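Local coordinates for XC6422 protein (Xanthomonas campestris, PDB 2FUK) that is a small member of the alpha/beta serine hydrolases that lacks a lid and probably acts as a hydrolase, at residues Q162-E167 against A173-L178; M53-V58 against A116-G121; A62-E67 against A207-V212; L46-G51 against G85-G90; P155-V160 against R213-A218. All coordinates share one frame; numbering follows the deposited sequence.

Contact 1. Residues Q162-E167 against A173-L178; sequences QGDADE and AVYDWL
Tyr175 reaches from helix 171-178 to the carboxylate of Asp164, while Gln162 and Val174 meet beside it. The frame is a beta-alpha-beta crossover of the alpha/beta-hydrolase fold: strand 158-163 runs through a loop into the helix, and the chain then returns as the neighbouring parallel strand 186-190. On the inner side the packing is compact. Gln162 leaves its strand with CG anti to the backbone N and then bends at chi2 (67°), which sets its CG 3.5 Å from Tyr175 OH and carries the amide carbon CD to 4.2 Å from Val174 CG2. The amide stands steeply to the phenol ring, the two planes 79° apart. Leu187 and Arg189 of strand 186-190 touch the tyrosine as well, so the ring also rests on the neighbouring strand.

Toward solvent the contact thins out, and the looser side is that of the partly exposed Asp164. Its OD1 forms a salt bridge with Arg189, while OD2 accepts from the tyrosine, an arrangement that probably limits the carboxylate's rotation and may favour its charged form. The same loop continues to Asp166, hydrogen-bonded to His195 ND1 in a geometry consistent with the acid of a Ser-His-Asp triad. The hydrogen bond from Tyr175 OH to Asp164 OD2 is 2.6 Å long and arrives 58° out of the carboxylate plane, although OD2 itself lies in the plane of the phenol ring at its edge.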
# COMPACT_ATOMS: atom_id res chain seq x y z
N GLN A 162 11.01 8.58 -13.70
CA GLN A 162 11.46 9.95 -13.59
C GLN A 162 10.35 10.98 -13.41
O GLN A 162 9.38 10.98 -14.16
CB GLN A 162 12.27 10.31 -14.85
CG GLN A 162 12.72 11.77 -14.91
CD GLN A 162 13.73 12.09 -13.83
OE1 GLN A 162 13.63 13.13 -13.16
NE2 GLN A 162 14.70 11.22 -13.67
N GLY A 163 10.51 11.85 -12.43
CA GLY A 163 9.52 12.90 -12.23
C GLY A 163 9.78 13.96 -13.29
O GLY A 163 10.91 14.40 -13.45
N ASP A 164 8.74 14.36 -14.02
CA ASP A 164 8.93 15.36 -15.06
C ASP A 164 9.01 16.81 -14.62
O ASP A 164 9.13 17.71 -15.46
CB ASP A 164 7.85 15.19 -16.13
CG ASP A 164 8.38 14.55 -17.39
OD1 ASP A 164 7.63 13.78 -18.02
OD2 ASP A 164 9.55 14.83 -17.76
N ALA A 165 8.96 17.04 -13.31
CA ALA A 165 9.09 18.38 -12.76
C ALA A 165 10.22 18.37 -11.73
O ALA A 165 10.21 19.13 -10.76
CB ALA A 165 7.77 18.82 -12.11
N ASP A 166 11.18 17.47 -11.95
CA ASP A 166 12.35 17.31 -11.08
C ASP A 166 13.23 18.56 -11.19
O ASP A 166 13.65 18.93 -12.29
CB ASP A 166 13.13 16.07 -11.54
CG ASP A 166 14.13 15.59 -10.50
OD1 ASP A 166 14.82 16.35 -9.78
OD2 ASP A 166 14.19 14.34 -10.42
N GLU A 167 13.50 19.21 -10.06
CA GLU A 167 14.30 20.44 -10.01
C GLU A 167 15.79 20.16 -9.80
O GLU A 167 16.63 21.03 -10.05
CB GLU A 167 13.81 21.34 -8.86
CG GLU A 167 14.60 22.62 -8.64
CD GLU A 167 14.33 23.66 -9.69
OE1 GLU A 167 13.29 23.55 -10.38
OE2 GLU A 167 15.15 24.61 -9.83
N ALA A 173 17.84 15.69 -19.47
CA ALA A 173 19.18 15.10 -19.48
C ALA A 173 19.06 13.58 -19.42
O ALA A 173 19.83 12.85 -20.04
CB ALA A 173 19.98 15.60 -18.29
N VAL A 174 18.08 13.11 -18.65
CA VAL A 174 17.83 11.68 -18.52
C VAL A 174 17.35 11.14 -19.87
O VAL A 174 17.88 10.15 -20.38
CB VAL A 174 16.75 11.41 -17.45
CG1 VAL A 174 16.39 9.92 -17.42
CG2 VAL A 174 17.25 11.87 -16.09
N TYR A 175 16.36 11.80 -20.44
CA TYR A 175 15.81 11.35 -21.72
C TYR A 175 16.85 11.41 -22.84
O TYR A 175 16.91 10.50 -23.68
CB TYR A 175 14.57 12.18 -22.08
CG TYR A 175 13.56 12.29 -20.96
CD1 TYR A 175 13.38 11.23 -20.06
CD2 TYR A 175 12.80 13.44 -20.77
CE1 TYR A 175 12.48 11.33 -19.00
CE2 TYR A 175 11.90 13.55 -19.71
CZ TYR A 175 11.75 12.49 -18.83
OH TYR A 175 10.88 12.59 -17.76
N ASP A 176 17.68 12.46 -22.86
CA ASP A 176 18.70 12.58 -23.90
C ASP A 176 19.69 11.42 -23.81
O ASP A 176 20.25 11.00 -24.82
CB ASP A 176 19.48 13.89 -23.77
CG ASP A 176 18.68 15.11 -24.22
OD1 ASP A 176 17.58 14.96 -24.78
OD2 ASP A 176 19.18 16.24 -24.00
N TRP A 177 19.91 10.93 -22.60
CA TRP A 177 20.83 9.82 -22.37
C TRP A 177 20.18 8.49 -22.74
O TRP A 177 20.78 7.67 -23.44
CB TRP A 177 21.26 9.82 -20.89
CG TRP A 177 21.82 8.52 -20.38
CD1 TRP A 177 22.87 7.82 -20.90
CD2 TRP A 177 21.36 7.78 -19.25
NE1 TRP A 177 23.09 6.68 -20.16
CE2 TRP A 177 22.17 6.63 -19.14
CE3 TRP A 177 20.33 7.97 -18.32
CZ2 TRP A 177 21.99 5.68 -18.13
CZ3 TRP A 177 20.15 7.02 -17.32
CH2 TRP A 177 20.98 5.89 -17.24
N LEU A 178 18.95 8.28 -22.29
CA LEU A 178 18.24 7.04 -22.57
C LEU A 178 17.98 6.81 -24.05
O LEU A 178 17.97 5.66 -24.51
CB LEU A 178 16.92 6.99 -21.81
CG LEU A 178 17.04 6.83 -20.29
CD1 LEU A 178 15.64 6.72 -19.67
CD2 LEU A 178 17.87 5.59 -19.97

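Contact 2. Residues M53-V58 against A116-G121; sequences MHNKVV and AGFSFG
The Phe118 ring holds Val57 against one face and CB of its own neighbour Ser119 over the opposite one, each set toward the rim. Asn55 approaches obliquely near CD2 and CE2, its amide tilted against the ring. Val57 supplies the close packing: its CG1 stands 3.8 Å from the ring centroid, 15° off the normal, a CH-pi contact. With CG1 anti to the backbone N, the valine brings both branches to the ring, CG2 resting 3.8 Å from Phe118 CE2 and CB 3.7 Å from Phe118 CD2.

Phe118 closes strand 112-118 at a Gly-Phe-Ser-Phe-Gly sequence, which fits the nucleophile elbow of alpha/beta hydrolases. Ser119, probably the nucleophile, has the strained backbone (phi 55°, psi -113°) expected of such an elbow. The turn folds back tightly: Gly121 N donates to Phe118 O at 2.8 Å, and Gly121 O comes within 3.6 Å of Gly117 CA, a closeness that the bare glycine permits. Across the contact, Asn55 occupies the N-cap position of helix 56-66, and Val57 lies in the first turn of that helix, so the helix start is packed directly against the residue preceding the serine. Pro45 touches both Asn55 and Phe118, and the ring of His195 also meets that of Phe118.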
# COMPACT_ATOMS: atom_id res chain seq x y z
N MET A 53 18.68 5.19 4.76
CA MET A 53 17.76 4.06 4.62
C MET A 53 16.34 4.49 4.99
O MET A 53 15.39 3.79 4.69
CB MET A 53 18.17 2.91 5.56
CG MET A 53 17.70 3.10 7.02
SD MET A 53 18.01 1.73 8.21
CE MET A 53 19.71 1.78 8.06
N HIS A 54 16.21 5.64 5.65
CA HIS A 54 14.91 6.13 6.09
C HIS A 54 14.23 7.14 5.17
O HIS A 54 13.12 7.58 5.44
CB HIS A 54 15.04 6.70 7.51
CG HIS A 54 15.63 5.74 8.49
ND1 HIS A 54 16.89 5.90 9.02
CD2 HIS A 54 15.14 4.59 9.02
CE1 HIS A 54 17.16 4.89 9.83
NE2 HIS A 54 16.11 4.08 9.85
N ASN A 55 14.91 7.50 4.08
CA ASN A 55 14.37 8.44 3.10
C ASN A 55 12.99 7.91 2.66
O ASN A 55 12.84 6.71 2.42
CB ASN A 55 15.32 8.50 1.90
CG ASN A 55 14.80 9.36 0.78
OD1 ASN A 55 15.00 10.59 0.77
ND2 ASN A 55 14.12 8.74 -0.17
N LYS A 56 12.00 8.80 2.56
CA LYS A 56 10.64 8.42 2.18
C LYS A 56 10.51 7.75 0.81
O LYS A 56 9.69 6.84 0.62
CB LYS A 56 9.72 9.64 2.25
CG LYS A 56 9.65 10.32 3.62
CD LYS A 56 8.90 11.66 3.52
CE LYS A 56 8.89 12.46 4.83
NZ LYS A 56 8.17 11.77 5.93
N VAL A 57 11.30 8.19 -0.17
CA VAL A 57 11.24 7.58 -1.49
C VAL A 57 11.81 6.16 -1.39
O VAL A 57 11.29 5.22 -1.99
CB VAL A 57 12.05 8.39 -2.52
CG1 VAL A 57 12.04 7.70 -3.88
CG2 VAL A 57 11.47 9.79 -2.63
N VAL A 58 12.89 6.01 -0.63
CA VAL A 58 13.52 4.71 -0.44
C VAL A 58 12.56 3.73 0.24
O VAL A 58 12.43 2.59 -0.20
CB VAL A 58 14.80 4.83 0.43
CG1 VAL A 58 15.30 3.45 0.84
CG2 VAL A 58 15.88 5.57 -0.36
N ALA A 116 17.75 -1.67 -6.73
CA ALA A 116 17.01 -0.45 -7.00
C ALA A 116 17.71 0.68 -6.28
O ALA A 116 18.45 0.45 -5.31
CB ALA A 116 15.57 -0.57 -6.50
N GLY A 117 17.49 1.90 -6.74
CA GLY A 117 18.13 3.02 -6.09
C GLY A 117 17.45 4.31 -6.49
O GLY A 117 16.85 4.40 -7.55
N PHE A 118 17.56 5.30 -5.62
CA PHE A 118 16.99 6.62 -5.86
C PHE A 118 18.11 7.65 -5.96
O PHE A 118 18.93 7.78 -5.05
CB PHE A 118 16.03 6.97 -4.72
CG PHE A 118 15.57 8.41 -4.72
CD1 PHE A 118 15.19 9.04 -5.90
CD2 PHE A 118 15.50 9.12 -3.53
CE1 PHE A 118 14.74 10.36 -5.89
CE2 PHE A 118 15.06 10.45 -3.51
CZ PHE A 118 14.68 11.07 -4.69
N SER A 119 18.13 8.36 -7.09
CA SER A 119 19.11 9.42 -7.38
C SER A 119 20.55 8.91 -7.23
O SER A 119 20.99 8.09 -8.03
CB SER A 119 18.84 10.63 -6.46
OG SER A 119 19.25 11.85 -7.06
N PHE A 120 21.29 9.40 -6.24
CA PHE A 120 22.65 8.93 -6.04
C PHE A 120 22.64 7.40 -5.94
O PHE A 120 23.55 6.73 -6.43
CB PHE A 120 23.26 9.54 -4.77
CG PHE A 120 24.59 8.93 -4.38
CD1 PHE A 120 24.67 8.01 -3.34
CD2 PHE A 120 25.76 9.29 -5.04
CE1 PHE A 120 25.89 7.44 -2.96
CE2 PHE A 120 26.99 8.74 -4.67
CZ PHE A 120 27.05 7.81 -3.63
N GLY A 121 21.60 6.87 -5.31
CA GLY A 121 21.49 5.43 -5.15
C GLY A 121 21.28 4.72 -6.48
O GLY A 121 21.61 3.54 -6.62

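Contact 3. Residues A62-E67 against A207-V212; sequences ARALRE and ALQHGV
In Glu67 and Gln209 alike CG lies anti to the carbonyl carbon (chi1 -64° and -72°), and both chains are extended beyond it; these torsions send the two polar side chains across the gap between the two segments to meet. They cross at about a right angle, carboxylate and amide planes 49° apart, with Gln209 CD 3.9 Å from Glu67 OE1. The glutamine also passes close to the backbone of the other helix, its CG 3.5 Å from Ala64 O and its amide carbon CD 3.7 Å from the same oxygen.

Beneath this polar layer the contact is apolar. Ala64 points its methyl at helix 201-212, where CB lies 3.9 Å from Leu208 CD1 and 4.2 Å from Gln209 CG. The smallness of alanine lets the backbones draw together, Ala64 CA being 6.3 Å from Gln209 CA. Leu208 continues down to Ile161 of strand 158-163, and on the other helix Ala62 rests on Val72 of strand 71-75. Helices 56-66 and 201-212 thus lie side by side on one face of the central sheet, as the first and last helices do in the alpha/beta-hydrolase fold.

The polar layer reaches into the dimer. Arg205 of the second subunit forms a salt bridge with Glu67 OE1 and packs on Gln209, and Arg63 pairs with Glu30 of that subunit. The buried carboxylate of Glu67 therefore has a positive charge beside it, which would favour its ionised form, and the same polar residues, Glu67 and Gln209, take part in both the packing of the two segments and the subunit interface.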
# COMPACT_ATOMS: atom_id res chain seq x y z
N ALA A 62 10.68 0.37 -1.20
CA ALA A 62 10.81 -0.89 -0.48
C ALA A 62 9.43 -1.50 -0.26
O ALA A 62 9.24 -2.70 -0.46
CB ALA A 62 11.51 -0.67 0.86
N ARG A 63 8.47 -0.67 0.14
CA ARG A 63 7.12 -1.14 0.39
C ARG A 63 6.48 -1.67 -0.88
O ARG A 63 5.77 -2.67 -0.86
CB ARG A 63 6.27 0.00 0.95
CG ARG A 63 4.90 -0.44 1.46
CD ARG A 63 4.14 0.74 2.01
NE ARG A 63 4.94 1.53 2.95
CZ ARG A 63 4.56 2.71 3.43
NH1 ARG A 63 3.40 3.22 3.06
NH2 ARG A 63 5.35 3.37 4.27
N ALA A 64 6.72 -0.98 -1.99
CA ALA A 64 6.17 -1.37 -3.28
C ALA A 64 6.60 -2.79 -3.65
O ALA A 64 5.81 -3.57 -4.19
CB ALA A 64 6.63 -0.39 -4.35
N LEU A 65 7.85 -3.12 -3.37
CA LEU A 65 8.38 -4.45 -3.68
C LEU A 65 7.90 -5.49 -2.67
O LEU A 65 7.60 -6.62 -3.05
CB LEU A 65 9.90 -4.41 -3.71
CG LEU A 65 10.49 -3.51 -4.79
CD1 LEU A 65 12.01 -3.46 -4.63
CD2 LEU A 65 10.11 -4.03 -6.16
N ARG A 66 7.82 -5.11 -1.40
CA ARG A 66 7.35 -6.03 -0.36
C ARG A 66 5.92 -6.48 -0.66
O ARG A 66 5.55 -7.64 -0.43
CB ARG A 66 7.38 -5.35 1.00
CG ARG A 66 8.77 -4.97 1.49
CD ARG A 66 8.71 -4.07 2.72
NE ARG A 66 8.19 -4.77 3.89
CZ ARG A 66 7.93 -4.17 5.06
NH1 ARG A 66 7.47 -4.88 6.08
NH2 ARG A 66 8.12 -2.87 5.20
N GLU A 67 5.11 -5.55 -1.16
CA GLU A 67 3.72 -5.85 -1.47
C GLU A 67 3.60 -6.84 -2.63
O GLU A 67 2.52 -7.39 -2.88
CB GLU A 67 2.96 -4.56 -1.79
CG GLU A 67 2.87 -3.60 -0.60
CD GLU A 67 2.10 -2.33 -0.90
OE1 GLU A 67 1.84 -2.05 -2.09
OE2 GLU A 67 1.77 -1.59 0.06
N ALA A 207 3.65 2.92 -10.28
CA ALA A 207 4.54 2.85 -11.42
C ALA A 207 5.55 1.73 -11.27
O ALA A 207 5.85 1.02 -12.23
CB ALA A 207 5.26 4.18 -11.60
N LEU A 208 6.06 1.56 -10.05
CA LEU A 208 7.05 0.52 -9.78
C LEU A 208 6.43 -0.86 -9.91
O LEU A 208 6.99 -1.74 -10.56
CB LEU A 208 7.61 0.69 -8.36
CG LEU A 208 8.58 1.83 -8.07
CD1 LEU A 208 8.73 1.99 -6.56
CD2 LEU A 208 9.94 1.55 -8.71
N GLN A 209 5.27 -1.03 -9.29
CA GLN A 209 4.60 -2.32 -9.31
C GLN A 209 4.17 -2.72 -10.72
O GLN A 209 4.38 -3.86 -11.14
CB GLN A 209 3.42 -2.31 -8.34
CG GLN A 209 3.90 -2.35 -6.89
CD GLN A 209 2.79 -2.29 -5.85
OE1 GLN A 209 3.03 -2.58 -4.68
NE2 GLN A 209 1.59 -1.91 -6.26
N HIS A 210 3.59 -1.79 -11.46
CA HIS A 210 3.18 -2.13 -12.82
C HIS A 210 4.40 -2.36 -13.70
O HIS A 210 4.37 -3.21 -14.60
CB HIS A 210 2.33 -1.01 -13.42
CG HIS A 210 1.86 -1.31 -14.80
ND1 HIS A 210 0.94 -2.30 -15.07
CD2 HIS A 210 2.20 -0.78 -16.00
CE1 HIS A 210 0.74 -2.37 -16.37
NE2 HIS A 210 1.49 -1.46 -16.96
N GLY A 211 5.47 -1.62 -13.44
CA GLY A 211 6.67 -1.76 -14.24
C GLY A 211 7.41 -3.07 -14.08
O GLY A 211 7.99 -3.57 -15.04
N VAL A 212 7.40 -3.63 -12.87
CA VAL A 212 8.11 -4.88 -12.63
C VAL A 212 7.23 -6.13 -12.60
O VAL A 212 7.73 -7.25 -12.57
CB VAL A 212 8.92 -4.84 -11.30
CG1 VAL A 212 9.88 -3.66 -11.31
CG2 VAL A 212 7.98 -4.78 -10.11

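Contact 4. Residues L46-G51 against G85-G90; sequences LSTEGG and GSFDHG
Thr48 and Phe87 meet at about a right angle, the threonine methyl standing over the face of the benzene ring. CG2 is 3.9 Å from the centroid and 24° off the normal, a CH-pi contact displaced toward the rim at CD2. The phenylalanine extends toward the other loop because its CG is anti to the backbone N (chi1 179°). Leu46 comes in obliquely at the far end of the ring, its CD1 3.5 Å from Phe87 CZ, and Ser47 adds a lighter touch through CB, 4.0 Å from Phe87 CD1. All three partners belong to one type I turn, Leu46 to Glu49, closed by a 3.2 Å bond from Glu49 N to Leu46 O.

The opposite face of Phe87 is taken by its own loop: the backbone N of His89 sits 3.5 Å above the ring plane. The aromatic ring is thereby clasped between the turn and the following residues in a surface contact without a hydrogen bond across it. Segment 46-51 lies in the loop between strand 38-43 and helix 56-66, and segment 85-90 in the loop between strand 71-75 and helix 92-107, where Asp88 OD2 accepts from Gly92 N at the helix start.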
# COMPACT_ATOMS: atom_id res chain seq x y z
N LEU A 46 21.97 11.00 -2.11
CA LEU A 46 23.15 11.66 -1.56
C LEU A 46 23.29 11.69 -0.06
O LEU A 46 22.46 12.24 0.67
CB LEU A 46 23.30 13.09 -2.09
CG LEU A 46 24.33 13.24 -3.22
CD1 LEU A 46 25.61 12.47 -2.90
CD2 LEU A 46 23.72 12.73 -4.50
N SER A 47 24.39 11.10 0.39
CA SER A 47 24.73 11.00 1.80
C SER A 47 25.01 12.38 2.38
O SER A 47 24.61 12.68 3.51
CB SER A 47 25.98 10.12 1.97
OG SER A 47 25.79 8.83 1.38
N THR A 48 25.68 13.21 1.60
CA THR A 48 26.02 14.55 2.04
C THR A 48 24.79 15.45 2.18
O THR A 48 24.90 16.55 2.74
CB THR A 48 27.07 15.20 1.10
OG1 THR A 48 26.56 15.25 -0.24
CG2 THR A 48 28.35 14.38 1.10
N GLU A 49 23.64 14.99 1.69
CA GLU A 49 22.39 15.76 1.81
C GLU A 49 21.35 14.93 2.57
O GLU A 49 21.66 14.35 3.60
CB GLU A 49 21.87 16.17 0.43
CG GLU A 49 22.63 17.32 -0.20
CD GLU A 49 24.11 17.06 -0.26
OE1 GLU A 49 24.48 16.01 -0.82
OE2 GLU A 49 24.90 17.89 0.25
N GLY A 50 20.12 14.86 2.06
CA GLY A 50 19.10 14.11 2.77
C GLY A 50 18.96 12.61 2.51
O GLY A 50 17.84 12.10 2.46
N GLY A 51 20.08 11.89 2.40
CA GLY A 51 19.98 10.47 2.11
C GLY A 51 20.30 9.47 3.20
O GLY A 51 21.31 9.58 3.90
N GLY A 85 33.02 5.37 8.08
CA GLY A 85 33.63 5.91 6.88
C GLY A 85 33.20 7.29 6.44
O GLY A 85 32.45 7.98 7.13
N SER A 86 33.71 7.70 5.28
CA SER A 86 33.38 9.00 4.72
C SER A 86 32.91 8.88 3.26
O SER A 86 33.31 7.98 2.53
CB SER A 86 34.58 9.94 4.81
OG SER A 86 35.75 9.32 4.30
N PHE A 87 32.05 9.82 2.87
CA PHE A 87 31.50 9.87 1.52
C PHE A 87 32.62 9.71 0.49
O PHE A 87 33.65 10.36 0.59
CB PHE A 87 30.78 11.21 1.33
CG PHE A 87 30.18 11.40 -0.03
CD1 PHE A 87 29.15 10.58 -0.47
CD2 PHE A 87 30.65 12.40 -0.87
CE1 PHE A 87 28.59 10.75 -1.73
CE2 PHE A 87 30.10 12.59 -2.14
CZ PHE A 87 29.07 11.76 -2.57
N ASP A 88 32.41 8.84 -0.51
CA ASP A 88 33.42 8.60 -1.52
C ASP A 88 32.92 8.81 -2.95
O ASP A 88 33.39 8.15 -3.88
CB ASP A 88 34.00 7.19 -1.34
CG ASP A 88 35.32 6.99 -2.07
OD1 ASP A 88 36.17 7.90 -2.02
OD2 ASP A 88 35.52 5.91 -2.66
N HIS A 89 31.97 9.72 -3.12
CA HIS A 89 31.44 10.07 -4.44
C HIS A 89 30.96 8.94 -5.35
O HIS A 89 31.01 9.08 -6.59
CB HIS A 89 32.47 10.92 -5.19
CG HIS A 89 32.64 12.30 -4.64
ND1 HIS A 89 33.32 12.56 -3.47
CD2 HIS A 89 32.18 13.50 -5.08
CE1 HIS A 89 33.28 13.86 -3.21
NE2 HIS A 89 32.59 14.45 -4.18
N GLY A 90 30.51 7.85 -4.77
CA GLY A 90 30.01 6.75 -5.58
C GLY A 90 30.98 5.64 -5.87
O GLY A 90 30.60 4.61 -6.44

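Contact 5. Residues P155-V160 against R213-A218; sequences PAQWLV and RRWLPA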
# COMPACT_ATOMS: atom_id res chain seq x y z
N PRO A 155 21.00 -4.97 -16.45
CA PRO A 155 20.38 -6.21 -16.91
C PRO A 155 19.33 -5.86 -17.96
O PRO A 155 18.95 -4.70 -18.10
CB PRO A 155 19.76 -6.78 -15.64
CG PRO A 155 19.36 -5.53 -14.89
CD PRO A 155 20.56 -4.64 -15.08
N ALA A 156 18.87 -6.87 -18.69
CA ALA A 156 17.86 -6.68 -19.72
C ALA A 156 16.58 -6.11 -19.13
O ALA A 156 15.92 -5.28 -19.75
CB ALA A 156 17.57 -7.99 -20.41
N GLN A 157 16.23 -6.56 -17.93
CA GLN A 157 15.04 -6.07 -17.25
C GLN A 157 15.44 -4.89 -16.37
O GLN A 157 15.88 -5.06 -15.24
CB GLN A 157 14.42 -7.20 -16.42
CG GLN A 157 13.90 -8.33 -17.31
CD GLN A 157 13.50 -9.60 -16.56
OE1 GLN A 157 12.82 -10.45 -17.11
NE2 GLN A 157 13.95 -9.73 -15.32
N TRP A 158 15.28 -3.69 -16.93
CA TRP A 158 15.64 -2.45 -16.27
C TRP A 158 14.50 -1.43 -16.38
O TRP A 158 13.98 -1.18 -17.47
CB TRP A 158 16.93 -1.91 -16.92
CG TRP A 158 17.43 -0.59 -16.41
CD1 TRP A 158 17.20 -0.02 -15.19
CD2 TRP A 158 18.29 0.31 -17.12
NE1 TRP A 158 17.86 1.19 -15.10
CE2 TRP A 158 18.54 1.41 -16.27
CE3 TRP A 158 18.88 0.29 -18.39
CZ2 TRP A 158 19.35 2.49 -16.65
CZ3 TRP A 158 19.69 1.36 -18.78
CH2 TRP A 158 19.92 2.44 -17.91
N LEU A 159 14.12 -0.87 -15.24
CA LEU A 159 13.04 0.11 -15.18
C LEU A 159 13.53 1.46 -14.66
O LEU A 159 14.23 1.52 -13.66
CB LEU A 159 11.93 -0.41 -14.25
CG LEU A 159 10.80 0.55 -13.88
CD1 LEU A 159 9.96 0.88 -15.10
CD2 LEU A 159 9.93 -0.10 -12.81
N VAL A 160 13.15 2.52 -15.37
CA VAL A 160 13.52 3.88 -14.98
C VAL A 160 12.25 4.68 -14.73
O VAL A 160 11.32 4.67 -15.54
CB VAL A 160 14.34 4.59 -16.08
CG1 VAL A 160 14.53 6.06 -15.71
CG2 VAL A 160 15.69 3.92 -16.25
N ARG A 213 5.91 -5.93 -12.62
CA ARG A 213 4.95 -7.03 -12.57
C ARG A 213 5.31 -8.28 -13.38
O ARG A 213 5.32 -9.40 -12.86
CB ARG A 213 3.58 -6.54 -13.04
CG ARG A 213 2.55 -7.65 -13.22
CD ARG A 213 2.10 -8.16 -11.88
NE ARG A 213 1.38 -7.14 -11.13
CZ ARG A 213 1.12 -7.22 -9.83
NH1 ARG A 213 0.45 -6.25 -9.23
NH2 ARG A 213 1.55 -8.26 -9.12
N ARG A 214 5.58 -8.08 -14.67
CA ARG A 214 5.89 -9.19 -15.55
C ARG A 214 7.26 -9.81 -15.35
O ARG A 214 7.59 -10.82 -15.99
CB ARG A 214 5.70 -8.76 -17.01
CG ARG A 214 4.23 -8.68 -17.41
CD ARG A 214 4.04 -7.95 -18.73
NE ARG A 214 2.64 -7.91 -19.14
CZ ARG A 214 1.97 -8.94 -19.63
NH1 ARG A 214 0.69 -8.81 -19.97
NH2 ARG A 214 2.56 -10.12 -19.79
N TRP A 215 8.08 -9.23 -14.49
CA TRP A 215 9.40 -9.80 -14.24
C TRP A 215 9.41 -10.64 -12.97
O TRP A 215 10.43 -11.19 -12.59
CB TRP A 215 10.47 -8.71 -14.15
CG TRP A 215 10.57 -7.86 -15.39
CD1 TRP A 215 10.25 -8.23 -16.67
CD2 TRP A 215 11.02 -6.50 -15.46
NE1 TRP A 215 10.47 -7.18 -17.53
CE2 TRP A 215 10.94 -6.11 -16.82
CE3 TRP A 215 11.49 -5.58 -14.51
CZ2 TRP A 215 11.31 -4.82 -17.24
CZ3 TRP A 215 11.85 -4.31 -14.94
CH2 TRP A 215 11.76 -3.94 -16.29
N LEU A 216 8.26 -10.72 -12.30
CA LEU A 216 8.19 -11.52 -11.09
C LEU A 216 8.37 -12.98 -11.48
O LEU A 216 7.64 -13.49 -12.34
CB LEU A 216 6.84 -11.32 -10.40
CG LEU A 216 6.61 -9.91 -9.86
CD1 LEU A 216 5.20 -9.77 -9.31
CD2 LEU A 216 7.65 -9.60 -8.79
N PRO A 217 9.35 -13.67 -10.88
CA PRO A 217 9.57 -15.08 -11.23
C PRO A 217 8.41 -16.01 -10.87
O PRO A 217 8.20 -17.02 -11.54
CB PRO A 217 10.88 -15.42 -10.51
CG PRO A 217 10.91 -14.46 -9.36
CD PRO A 217 10.39 -13.19 -9.95
N ALA A 218 7.65 -15.67 -9.83
CA ALA A 218 6.51 -16.48 -9.41
C ALA A 218 5.19 -15.77 -9.68
O ALA A 218 5.11 -14.55 -9.66
CB ALA A 218 6.63 -16.83 -7.93
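Gln157 lies flat along the indole of Trp215, amide and ring planes only 15° apart and the two side chains running in opposite directions. The stack involves the whole glutamine chain. CB sits 3.5 Å above the ring plane, over its centre; CG is 3.6 Å from the centroid of the five-membered ring and 7° off its normal, making a CH-pi contact; and OE1 ends 3.4 Å from Trp215 CD1. Farther along the indole, Leu159 CB meets the ring at its edge, 4.0 Å from CZ3, while Trp158 contributes its backbone, with N 3.6 Å from Trp215 CH2.

What keeps the glutamine flat lies just beyond. Its chain is extended past CG, and NE2 donates to Gln135 O, which probably restrains the amide's rotation. Backbone hydrogen bonds tie Gln157 and Leu159 to Leu137 on one flank, and Trp158 to Thr186 on the other. Trp158 itself directs its side chain away from Trp215, NE1 bonding to Ser139 OG. On the tryptophan's side, a 3.3 Å bond from Leu216 N to Arg213 O curls the backbone around Trp215.

The indole also touches Val136 and Thr186 from the two strands that flank 158-163, namely 136-140 and 186-190. Trp215, just after helix 201-212, thus covers the start of strand 158-163 in the parallel part of the mixed sheet.

In the fold
Contacts 1 and 2 supply residues of the probable catalytic triad: contact 2 holds Ser119, the loop of contact 1 holds Asp166, and His195 links them, although the two contact centres are about 17 Å apart. Contact 4, about 12 Å from contact 2 between centres, lies beside it with Leu46 near the elbow and joins it through Phe120, whose CZ lies 3.8 Å from Phe87 CE1. Contact 3 shares helix 56-66 with contact 2, and contact 5 shares strand 158-163 with contact 1; Trp177 CH2 and Trp158 CH2 meet there at 3.7 Å. Contacts 3 and 5 also touch, Leu159 CD2 lying 3.9 Å from Val212 CG1. Contact 4 lies across the chain's centre from both, its centre about 28 Å from that of contact 5.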